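Local atomic coordinates of iminosuccinate reductase (Paracoccus denitrificans, PDB entry 6RQA), a protein that catalyses the NADH-dependent reduction of iminosuccinate to L-aspartate, the step that regenerates the amino group donor of the beta-hydroxyaspartate cycle. Residues A39-F47 with R131-Y142; A120-R131 with Q318-V327. One frame throughout, in Å; residues are numbered along the deposited sequence.

Contact 1: A39-F47 with R131-Y142. With NAD (nicotinamide-adenine-dinucleotide), chain C.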
loop_
_atom_site.group_PDB
_atom_site.type_symbol
_atom_site.label_atom_id
_atom_site.label_comp_id
_atom_site.label_asym_id
_atom_site.label_seq_id
_atom_site.Cartn_x
_atom_site.Cartn_y
_atom_site.Cartn_z
ATOM N N ALA A 39 -1.697 -25.003 -0.803
ATOM C CA ALA A 39 -1.179 -23.844 -1.519
ATOM C C ALA A 39 -1.338 -24.002 -3.023
ATOM O O ALA A 39 -1.566 -23.014 -3.729
ATOM C CB ALA A 39 0.291 -23.614 -1.165
ATOM N N PHE A 40 -1.230 -25.234 -3.528
ATOM C CA PHE A 40 -1.381 -25.464 -4.960
ATOM C C PHE A 40 -2.806 -25.172 -5.415
ATOM O O PHE A 40 -3.017 -24.515 -6.441
ATOM C CB PHE A 40 -0.986 -26.900 -5.306
ATOM C CG PHE A 40 -1.031 -27.204 -6.778
ATOM C CD1 PHE A 40 0.085 -27.001 -7.572
ATOM C CD2 PHE A 40 -2.186 -27.693 -7.365
ATOM C CE1 PHE A 40 0.048 -27.279 -8.924
ATOM C CE2 PHE A 40 -2.229 -27.969 -8.718
ATOM C CZ PHE A 40 -1.110 -27.762 -9.498
ATOM N N GLU A 41 -3.798 -25.653 -4.661
ATOM C CA GLU A 41 -5.190 -25.450 -5.050
ATOM C C GLU A 41 -5.567 -23.974 -5.022
ATOM O O GLU A 41 -6.354 -23.512 -5.857
ATOM C CB GLU A 41 -6.117 -26.254 -4.138
ATOM C CG GLU A 41 -5.913 -27.757 -4.206
ATOM C CD GLU A 41 -6.875 -28.513 -3.311
ATOM O OE1 GLU A 41 -6.984 -29.749 -3.461
ATOM O OE2 GLU A 41 -7.526 -27.871 -2.460
ATOM N N ALA A 42 -5.018 -23.218 -4.069
ATOM C CA ALA A 42 -5.332 -21.795 -3.987
ATOM C C ALA A 42 -4.735 -21.033 -5.162
ATOM O O ALA A 42 -5.413 -20.216 -5.797
ATOM C CB ALA A 42 -4.833 -21.221 -2.662
ATOM N N ILE A 43 -3.465 -21.297 -5.475
ATOM C CA ILE A 43 -2.784 -20.546 -6.524
ATOM C C ILE A 43 -3.301 -20.949 -7.900
ATOM O O ILE A 43 -3.429 -20.108 -8.799
ATOM C CB ILE A 43 -1.260 -20.736 -6.404
ATOM C CG1 ILE A 43 -0.772 -20.218 -5.048
ATOM C CG2 ILE A 43 -0.537 -20.032 -7.535
ATOM C CD1 ILE A 43 -1.276 -18.835 -4.703
ATOM N N GLU A 44 -3.607 -22.234 -8.089
ATOM C CA GLU A 44 -4.178 -22.674 -9.358
ATOM C C GLU A 44 -5.497 -21.968 -9.641
ATOM O O GLU A 44 -5.735 -21.503 -10.762
ATOM C CB GLU A 44 -4.371 -24.191 -9.349
ATOM C CG GLU A 44 -5.237 -24.716 -10.479
ATOM C CD GLU A 44 -5.363 -26.226 -10.457
ATOM O OE1 GLU A 44 -4.727 -26.891 -11.303
ATOM O OE2 GLU A 44 -6.092 -26.749 -9.588
ATOM N N ALA A 45 -6.361 -21.861 -8.628
ATOM C CA ALA A 45 -7.629 -21.165 -8.808
ATOM C C ALA A 45 -7.425 -19.680 -9.076
ATOM O O ALA A 45 -8.204 -19.076 -9.823
ATOM C CB ALA A 45 -8.516 -21.364 -7.579
ATOM N N VAL A 46 -6.391 -19.077 -8.487
ATOM C CA VAL A 46 -6.168 -17.645 -8.671
ATOM C C VAL A 46 -5.684 -17.352 -10.087
ATOM O O VAL A 46 -6.033 -16.320 -10.673
ATOM C CB VAL A 46 -5.197 -17.111 -7.602
ATOM C CG1 VAL A 46 -4.035 -16.352 -8.235
ATOM C CG2 VAL A 46 -5.942 -16.212 -6.632
ATOM N N PHE A 47 -4.884 -18.253 -10.664
ATOM C CA PHE A 47 -4.475 -18.087 -12.055
ATOM C C PHE A 47 -5.676 -18.135 -12.989
ATOM O O PHE A 47 -5.747 -17.376 -13.962
ATOM C CB PHE A 47 -3.454 -19.159 -12.437
ATOM C CG PHE A 47 -2.032 -18.778 -12.138
ATOM C CD1 PHE A 47 -1.352 -17.904 -12.968
ATOM C CD2 PHE A 47 -1.370 -19.300 -11.039
ATOM C CE1 PHE A 47 -0.044 -17.549 -12.705
ATOM C CE2 PHE A 47 -0.058 -18.949 -10.771
ATOM C CZ PHE A 47 0.604 -18.073 -11.604
ATOM N N ARG A 131 3.493 -19.893 -1.797
ATOM C CA ARG A 131 2.760 -19.541 -3.012
ATOM C C ARG A 131 3.694 -19.401 -4.208
ATOM O O ARG A 131 3.276 -19.643 -5.347
ATOM C CB ARG A 131 1.938 -18.262 -2.803
ATOM C CG ARG A 131 2.709 -17.014 -2.375
ATOM C CD ARG A 131 3.277 -16.239 -3.555
ATOM N NE ARG A 131 3.532 -14.841 -3.224
ATOM C CZ ARG A 131 4.265 -14.019 -3.966
ATOM N NH1 ARG A 131 4.435 -12.758 -3.590
ATOM N NH2 ARG A 131 4.836 -14.458 -5.078
ATOM N N THR A 132 4.951 -19.014 -3.973
ATOM C CA THR A 132 5.925 -18.978 -5.060
ATOM C C THR A 132 6.211 -20.380 -5.578
ATOM O O THR A 132 6.276 -20.601 -6.793
ATOM C CB THR A 132 7.217 -18.307 -4.593
ATOM O OG1 THR A 132 6.916 -17.028 -4.021
ATOM C CG2 THR A 132 8.174 -18.119 -5.759
ATOM N N ALA A 133 6.377 -21.341 -4.668
ATOM C CA ALA A 133 6.553 -22.727 -5.083
ATOM C C ALA A 133 5.282 -23.272 -5.722
ATOM O O ALA A 133 5.347 -24.077 -6.659
ATOM C CB ALA A 133 6.965 -23.581 -3.885
ATOM N N ALA A 134 4.117 -22.845 -5.232
ATOM C CA ALA A 134 2.864 -23.288 -5.831
ATOM C C ALA A 134 2.714 -22.752 -7.248
ATOM O O ALA A 134 2.262 -23.475 -8.145
ATOM C CB ALA A 134 1.685 -22.858 -4.961
ATOM N N ALA A 135 3.096 -21.492 -7.472
ATOM C CA ALA A 135 3.007 -20.918 -8.811
ATOM C C ALA A 135 3.864 -21.695 -9.802
ATOM O O ALA A 135 3.426 -21.977 -10.924
ATOM C CB ALA A 135 3.420 -19.445 -8.781
ATOM N N SER A 136 5.086 -22.055 -9.405
ATOM C CA SER A 136 5.939 -22.851 -10.281
ATOM C C SER A 136 5.348 -24.235 -10.523
ATOM O O SER A 136 5.465 -24.781 -11.625
ATOM C CB SER A 136 7.342 -22.962 -9.685
ATOM O OG SER A 136 8.187 -23.737 -10.517
ATOM N N ALA A 137 4.708 -24.815 -9.506
ATOM C CA ALA A 137 4.114 -26.138 -9.667
ATOM C C ALA A 137 2.913 -26.108 -10.604
ATOM O O ALA A 137 2.666 -27.084 -11.323
ATOM C CB ALA A 137 3.715 -26.705 -8.304
ATOM N N VAL A 138 2.158 -25.006 -10.612
ATOM C CA VAL A 138 1.030 -24.887 -11.532
ATOM C C VAL A 138 1.522 -24.877 -12.974
ATOM O O VAL A 138 0.954 -25.549 -13.844
ATOM C CB VAL A 138 0.200 -23.630 -11.204
ATOM C CG1 VAL A 138 -0.848 -23.387 -12.279
ATOM C CG2 VAL A 138 -0.462 -23.773 -9.842
ATOM N N SER A 139 2.589 -24.121 -13.248
ATOM C CA SER A 139 3.157 -24.109 -14.592
ATOM C C SER A 139 3.672 -25.483 -14.992
ATOM O O SER A 139 3.601 -25.853 -16.169
ATOM C CB SER A 139 4.281 -23.078 -14.683
ATOM O OG SER A 139 5.421 -23.506 -13.960
ATOM N N ILE A 140 4.192 -26.252 -14.033
ATOM C CA ILE A 140 4.647 -27.607 -14.332
ATOM C C ILE A 140 3.467 -28.483 -14.737
ATOM O O ILE A 140 3.514 -29.187 -15.752
ATOM C CB ILE A 140 5.403 -28.199 -13.129
ATOM C CG1 ILE A 140 6.720 -27.455 -12.905
ATOM C CG2 ILE A 140 5.658 -29.685 -13.332
ATOM C CD1 ILE A 140 7.505 -27.956 -11.716
ATOM N N LYS A 141 2.385 -28.439 -13.957
ATOM C CA LYS A 141 1.229 -29.282 -14.244
ATOM C C LYS A 141 0.653 -29.014 -15.630
ATOM O O LYS A 141 0.152 -29.938 -16.281
ATOM C CB LYS A 141 0.155 -29.076 -13.176
ATOM C CG LYS A 141 -1.097 -29.915 -13.379
ATOM C CD LYS A 141 -2.180 -29.539 -12.383
ATOM C CE LYS A 141 -3.473 -30.289 -12.657
ATOM N NZ LYS A 141 -4.551 -29.897 -11.707
ATOM N N TYR A 142 0.727 -27.770 -16.106
ATOM C CA TYR A 142 0.081 -27.391 -17.355
ATOM C C TYR A 142 1.036 -27.195 -18.525
ATOM O O TYR A 142 0.567 -27.049 -19.659
ATOM C CB TYR A 142 -0.742 -26.107 -17.158
ATOM C CG TYR A 142 -1.997 -26.301 -16.334
ATOM C CD1 TYR A 142 -3.171 -26.759 -16.920
ATOM C CD2 TYR A 142 -2.010 -26.026 -14.973
ATOM C CE1 TYR A 142 -4.322 -26.941 -16.173
ATOM C CE2 TYR A 142 -3.156 -26.205 -14.217
ATOM C CZ TYR A 142 -4.308 -26.661 -14.823
ATOM O OH TYR A 142 -5.451 -26.840 -14.076
HETATM P PA NAD C . 18.630 -16.630 -1.366
HETATM O O1A NAD C . 19.572 -15.459 -1.360
HETATM O O2A NAD C . 18.280 -17.616 -0.299
HETATM O O5B NAD C . 19.515 -17.637 -2.468
HETATM C C5B NAD C . 19.980 -16.823 -3.472
HETATM C C4B NAD C . 20.684 -17.675 -4.496
HETATM O O4B NAD C . 21.006 -16.857 -5.604
HETATM C C3B NAD C . 21.996 -18.095 -3.838
HETATM O O3B NAD C . 21.711 -19.308 -3.220
HETATM C C2B NAD C . 22.919 -18.249 -5.052
HETATM O O2B NAD C . 22.822 -19.508 -5.628
HETATM C C1B NAD C . 22.303 -17.213 -6.076
HETATM N N9A NAD C . 23.079 -15.969 -6.109
HETATM C C8A NAD C . 23.362 -15.047 -5.084
HETATM N N7A NAD C . 24.105 -14.022 -5.501
HETATM C C5A NAD C . 24.321 -14.277 -6.868
HETATM C C6A NAD C . 25.028 -13.573 -7.878
HETATM N N6A NAD C . 25.659 -12.405 -7.568
HETATM N N1A NAD C . 25.079 -14.062 -9.159
HETATM C C2A NAD C . 24.421 -15.242 -9.389
HETATM N N3A NAD C . 23.711 -16.016 -8.540
HETATM C C4A NAD C . 23.686 -15.492 -7.266
HETATM O O3 NAD C . 17.422 -15.931 -2.170
HETATM P PN NAD C . 16.016 -16.655 -2.037
HETATM O O1N NAD C . 15.907 -18.151 -2.194
HETATM O O2N NAD C . 15.345 -15.739 -1.078
HETATM O O5D NAD C . 15.084 -16.164 -3.474
HETATM C C5D NAD C . 15.977 -16.057 -4.497
HETATM C C4D NAD C . 15.328 -15.273 -5.610
HETATM O O4D NAD C . 13.920 -15.594 -5.631
HETATM C C3D NAD C . 15.445 -13.766 -5.234
HETATM O O3D NAD C . 15.944 -13.135 -6.359
HETATM C C2D NAD C . 13.985 -13.364 -4.955
HETATM O O2D NAD C . 13.636 -12.115 -5.446
HETATM C C1D NAD C . 13.266 -14.388 -5.866
HETATM N N1N NAD C . 11.832 -14.555 -5.401
HETATM C C2N NAD C . 10.892 -14.639 -6.387
HETATM C C3N NAD C . 9.550 -14.793 -6.041
HETATM C C7N NAD C . 8.590 -14.878 -7.180
HETATM O O7N NAD C . 7.383 -15.005 -7.003
HETATM N N7N NAD C . 9.128 -14.808 -8.442
HETATM C C4N NAD C . 9.187 -14.856 -4.695
HETATM C C5N NAD C . 10.166 -14.766 -3.712
HETATM C C6N NAD C . 11.510 -14.613 -4.073
#
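The ring of Phe-40 receives Val-138 on one face, where CG2 makes an off-centre CH-pi contact 4.1 Å from the ring centroid. Its edge meets Ala-137 C and the lysine chain, Phe-40 CZ lying 3.6 Å from Lys-141 CD. CG lies anti to the backbone N (chi1 -177°), carrying this flat knob into the hole of Ala-134, Ala-137, Val-138 and Lys-141. The edge of the Phe-47 ring touches Ala-135 CB through CE2 (4.0 Å). At the Tyr-142 ring, Lys-141 CG lies over the rim of one face and Glu-44 OE1 at the edge. Glu-44 OE1 accepts two bonds: Lys-141 NZ (3.0 Å) meets the syn lone pair of this oxygen in a salt bridge, and Tyr-142 OH (2.9 Å) arrives 53° out of the carboxylate plane. Segments 39-47 and 131-142 pack knobs-into-holes, their axes 8.5 Å apart and crossing at -66°; Ala-134 suits this closeness, its small CB taking Ile-43 CG1 at 3.6 Å. The Arg-131 guanidinium has NAD O7N at its edge and is held by Asp-319; Thr-132 OG1 lies beside NAD C4N. Helix 158-170 meets Phe-40, helix 291-295 Glu-44 and Tyr-142, and helix 316-333 Phe-47 and Ala-135.

Contact 2: A120-R131 with Q318-V327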
loop_
_atom_site.group_PDB
_atom_site.type_symbol
_atom_site.label_atom_id
_atom_site.label_comp_id
_atom_site.label_asym_id
_atom_site.label_seq_id
_atom_site.Cartn_x
_atom_site.Cartn_y
_atom_site.Cartn_z
ATOM N N ALA A 120 -8.318 -9.631 8.773
ATOM C CA ALA A 120 -7.271 -10.546 9.204
ATOM C C ALA A 120 -5.895 -9.950 8.947
ATOM O O ALA A 120 -5.709 -9.134 8.041
ATOM C CB ALA A 120 -7.391 -11.902 8.497
ATOM N N ALA A 121 -4.934 -10.371 9.768
ATOM C CA ALA A 121 -3.517 -10.092 9.563
ATOM C C ALA A 121 -2.761 -11.399 9.727
ATOM O O ALA A 121 -2.884 -12.063 10.761
ATOM C CB ALA A 121 -2.999 -9.042 10.547
ATOM N N VAL A 122 -1.990 -11.774 8.709
ATOM C CA VAL A 122 -1.318 -13.066 8.664
ATOM C C VAL A 122 0.163 -12.847 8.391
ATOM O O VAL A 122 0.532 -11.996 7.573
ATOM C CB VAL A 122 -1.934 -13.985 7.586
ATOM C CG1 VAL A 122 -1.347 -15.383 7.670
ATOM C CG2 VAL A 122 -3.449 -14.026 7.719
ATOM N N GLY A 123 1.008 -13.610 9.078
ATOM C CA GLY A 123 2.425 -13.591 8.759
ATOM C C GLY A 123 2.664 -14.057 7.334
ATOM O O GLY A 123 2.070 -15.032 6.870
ATOM N N GLY A 124 3.544 -13.348 6.632
ATOM C CA GLY A 124 3.693 -13.570 5.207
ATOM C C GLY A 124 5.006 -14.173 4.752
ATOM O O GLY A 124 5.181 -14.425 3.556
ATOM N N ASN A 125 5.935 -14.415 5.679
ATOM C CA ASN A 125 7.234 -14.960 5.295
ATOM C C ASN A 125 7.088 -16.349 4.685
ATOM O O ASN A 125 7.407 -16.565 3.510
ATOM C CB ASN A 125 8.174 -14.991 6.502
ATOM C CG ASN A 125 8.625 -13.608 6.925
ATOM O OD1 ASN A 125 8.548 -12.653 6.152
ATOM N ND2 ASN A 125 9.106 -13.493 8.158
ATOM N N LEU A 126 6.597 -17.309 5.474
ATOM C CA LEU A 126 6.423 -18.663 4.959
ATOM C C LEU A 126 5.390 -18.713 3.842
ATOM O O LEU A 126 5.509 -19.532 2.924
ATOM C CB LEU A 126 6.029 -19.610 6.095
ATOM C CG LEU A 126 5.865 -21.085 5.719
ATOM C CD1 LEU A 126 7.111 -21.594 5.017
ATOM C CD2 LEU A 126 5.558 -21.925 6.946
ATOM N N LEU A 127 4.376 -17.843 3.894
ATOM C CA LEU A 127 3.358 -17.834 2.848
ATOM C C LEU A 127 3.959 -17.473 1.495
ATOM O O LEU A 127 3.591 -18.059 0.470
ATOM C CB LEU A 127 2.233 -16.864 3.209
ATOM C CG LEU A 127 1.250 -17.299 4.296
ATOM C CD1 LEU A 127 0.114 -16.295 4.420
ATOM C CD2 LEU A 127 0.707 -18.689 4.006
ATOM N N THR A 128 4.890 -16.515 1.472
ATOM C CA THR A 128 5.494 -16.094 0.211
ATOM C C THR A 128 6.219 -17.251 -0.466
ATOM O O THR A 128 6.039 -17.495 -1.665
ATOM C CB THR A 128 6.454 -14.928 0.449
ATOM O OG1 THR A 128 5.748 -13.841 1.061
ATOM C CG2 THR A 128 7.050 -14.456 -0.869
ATOM N N ALA A 129 7.044 -17.978 0.290
ATOM C CA ALA A 129 7.767 -19.107 -0.287
ATOM C C ALA A 129 6.811 -20.194 -0.760
ATOM O O ALA A 129 7.050 -20.838 -1.788
ATOM C CB ALA A 129 8.762 -19.670 0.729
ATOM N N LEU A 130 5.716 -20.406 -0.028
ATOM C CA LEU A 130 4.767 -21.451 -0.398
ATOM C C LEU A 130 4.037 -21.111 -1.693
ATOM O O LEU A 130 3.956 -21.944 -2.603
ATOM C CB LEU A 130 3.773 -21.684 0.738
ATOM C CG LEU A 130 4.331 -22.419 1.956
ATOM C CD1 LEU A 130 3.265 -22.551 3.027
ATOM C CD2 LEU A 130 4.871 -23.786 1.558
ATOM N N ARG A 131 3.493 -19.893 -1.797
ATOM C CA ARG A 131 2.760 -19.541 -3.012
ATOM C C ARG A 131 3.694 -19.401 -4.208
ATOM O O ARG A 131 3.276 -19.643 -5.347
ATOM C CB ARG A 131 1.938 -18.262 -2.803
ATOM C CG ARG A 131 2.709 -17.014 -2.375
ATOM C CD ARG A 131 3.277 -16.239 -3.555
ATOM N NE ARG A 131 3.532 -14.841 -3.224
ATOM C CZ ARG A 131 4.265 -14.019 -3.966
ATOM N NH1 ARG A 131 4.435 -12.758 -3.590
ATOM N NH2 ARG A 131 4.836 -14.458 -5.078
ATOM N N GLN A 318 -1.708 -13.980 -5.290
ATOM C CA GLN A 318 -1.158 -15.233 -4.781
ATOM C C GLN A 318 -1.017 -15.193 -3.265
ATOM O O GLN A 318 -1.368 -16.158 -2.575
ATOM C CB GLN A 318 0.190 -15.518 -5.444
ATOM C CG GLN A 318 0.096 -15.806 -6.931
ATOM C CD GLN A 318 1.439 -15.713 -7.629
ATOM O OE1 GLN A 318 2.371 -15.091 -7.122
ATOM N NE2 GLN A 318 1.542 -16.329 -8.800
ATOM N N ASP A 319 -0.512 -14.078 -2.729
ATOM C CA ASP A 319 -0.434 -13.922 -1.281
ATOM C C ASP A 319 -1.823 -13.884 -0.655
ATOM O O ASP A 319 -2.055 -14.489 0.397
ATOM C CB ASP A 319 0.341 -12.651 -0.933
ATOM C CG ASP A 319 1.727 -12.626 -1.543
ATOM O OD1 ASP A 319 2.513 -13.560 -1.276
ATOM O OD2 ASP A 319 2.026 -11.675 -2.296
ATOM N N LEU A 320 -2.761 -13.178 -1.291
ATOM C CA LEU A 320 -4.111 -13.084 -0.746
ATOM C C LEU A 320 -4.794 -14.444 -0.718
ATOM O O LEU A 320 -5.448 -14.799 0.270
ATOM C CB LEU A 320 -4.938 -12.087 -1.558
ATOM C CG LEU A 320 -4.484 -10.626 -1.547
ATOM C CD1 LEU A 320 -5.425 -9.769 -2.378
ATOM C CD2 LEU A 320 -4.394 -10.100 -0.124
ATOM N N ALA A 321 -4.648 -15.224 -1.792
ATOM C CA ALA A 321 -5.319 -16.517 -1.863
ATOM C C ALA A 321 -4.779 -17.483 -0.819
ATOM O O ALA A 321 -5.549 -18.209 -0.179
ATOM C CB ALA A 321 -5.172 -17.110 -3.263
ATOM N N VAL A 322 -3.460 -17.506 -0.629
ATOM C CA VAL A 322 -2.879 -18.451 0.316
ATOM C C VAL A 322 -3.100 -17.989 1.753
ATOM O O VAL A 322 -3.135 -18.814 2.673
ATOM C CB VAL A 322 -1.387 -18.668 0.003
ATOM C CG1 VAL A 322 -0.555 -17.469 0.444
ATOM C CG2 VAL A 322 -0.883 -19.947 0.647
ATOM N N ALA A 323 -3.273 -16.683 1.972
ATOM C CA ALA A 323 -3.528 -16.189 3.322
ATOM C C ALA A 323 -4.986 -16.379 3.721
ATOM O O ALA A 323 -5.279 -16.672 4.885
ATOM C CB ALA A 323 -3.137 -14.717 3.433
ATOM N N GLN A 324 -5.911 -16.208 2.773
ATOM C CA GLN A 324 -7.320 -16.447 3.069
ATOM C C GLN A 324 -7.558 -17.896 3.470
ATOM O O GLN A 324 -8.318 -18.172 4.404
ATOM C CB GLN A 324 -8.185 -16.070 1.865
ATOM C CG GLN A 324 -9.650 -16.477 1.990
ATOM C CD GLN A 324 -10.347 -15.831 3.177
ATOM O OE1 GLN A 324 -9.891 -14.818 3.712
ATOM N NE2 GLN A 324 -11.462 -16.417 3.595
ATOM N N ALA A 325 -6.908 -18.836 2.780
ATOM C CA ALA A 325 -7.025 -20.242 3.153
ATOM C C ALA A 325 -6.443 -20.504 4.537
ATOM O O ALA A 325 -6.962 -21.346 5.280
ATOM C CB ALA A 325 -6.337 -21.120 2.109
ATOM N N VAL A 326 -5.374 -19.792 4.902
ATOM C CA VAL A 326 -4.771 -19.965 6.220
ATOM C C VAL A 326 -5.726 -19.502 7.313
ATOM O O VAL A 326 -5.857 -20.153 8.358
ATOM C CB VAL A 326 -3.423 -19.224 6.289
ATOM C CG1 VAL A 326 -3.015 -18.984 7.733
ATOM C CG2 VAL A 326 -2.355 -20.018 5.568
ATOM N N VAL A 327 -6.405 -18.373 7.097
ATOM C CA VAL A 327 -7.362 -17.882 8.085
ATOM C C VAL A 327 -8.497 -18.880 8.269
ATOM O O VAL A 327 -8.973 -19.103 9.390
ATOM C CB VAL A 327 -7.886 -16.492 7.679
ATOM C CG1 VAL A 327 -8.883 -15.976 8.702
ATOM C CG2 VAL A 327 -6.734 -15.516 7.527
#
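Arg-131 leaves its helix beside Gln-318 and Val-322, its CB 3.9 Å from Gln-318 O and 4.2 Å from Val-322 CG1. CG, placed between the backbone N and the carbonyl carbon (chi1 57°), comes 3.6 Å from Asp-319 OD1, and CD, after the bend at chi2, rests 3.7 Å from Gln-318 CB. Asp-319 OD1 lies in the guanidinium plane, yet NE donates to it from above the carboxylate plane, the two flat groups being turned 57° apart. NH1 reaches the syn lone pair of Asp-319 OD2 at 2.9 Å, with OD2 tilted from the guanidinium plane: a twisted side-on grip that suits arginine, whose NE and NH1 can each take one oxygen. NH2 ends near Gln-318 OE1, which accepts from Val-315 N, without a hydrogen bond, and Thr-128 CG2 lies over the rim of one guanidinium face. In this member of the ornithine cyclodeaminase/mu-crystallin family, helix 316-333 packs across strand 118-123 of the mixed sheet and the helix that follows it; Arg-131 binds NAD, and Asp-319 OD1 also bridges to Lys-88, the probable proton donor/acceptor. A methionine in place of Arg-131 would probably leave the buried Asp-319 without its two-nitrogen partner. Leu-127 spreads its two methyls over one face of helix 318-327, CD1 against Ala-323 CB (3.7 Å) and CD2 against Val-326 CG2 (3.7 Å). Val-122 divides its methyls likewise, CG1 meeting Val-326 CG1 and CG2 lying 3.6 Å from Val-327 CG2.

In the fold
The centres of contacts 1 and 2 lie about 14 Å apart, and their segments alternate along the chain: 39-47, 120-131, 131-142, 318-327. Both use helix 125-143 and share Arg-131. They also touch directly, Gln-318 of contact 2 packing against Ile-43, Phe-47 and Ala-135 of contact 1. Helix 125-143 runs from strand 118-123 of the mixed sheet to strand 150-154 of the parallel, Rossmann-type sheet that binds the dinucleotide; helix 316-333 leads back from strand 307-311 of that sheet to strand 337-339 of the mixed one. Together with helix 36-51, these two connections form a buried three-helix junction between the sheets, bordering the NAD site.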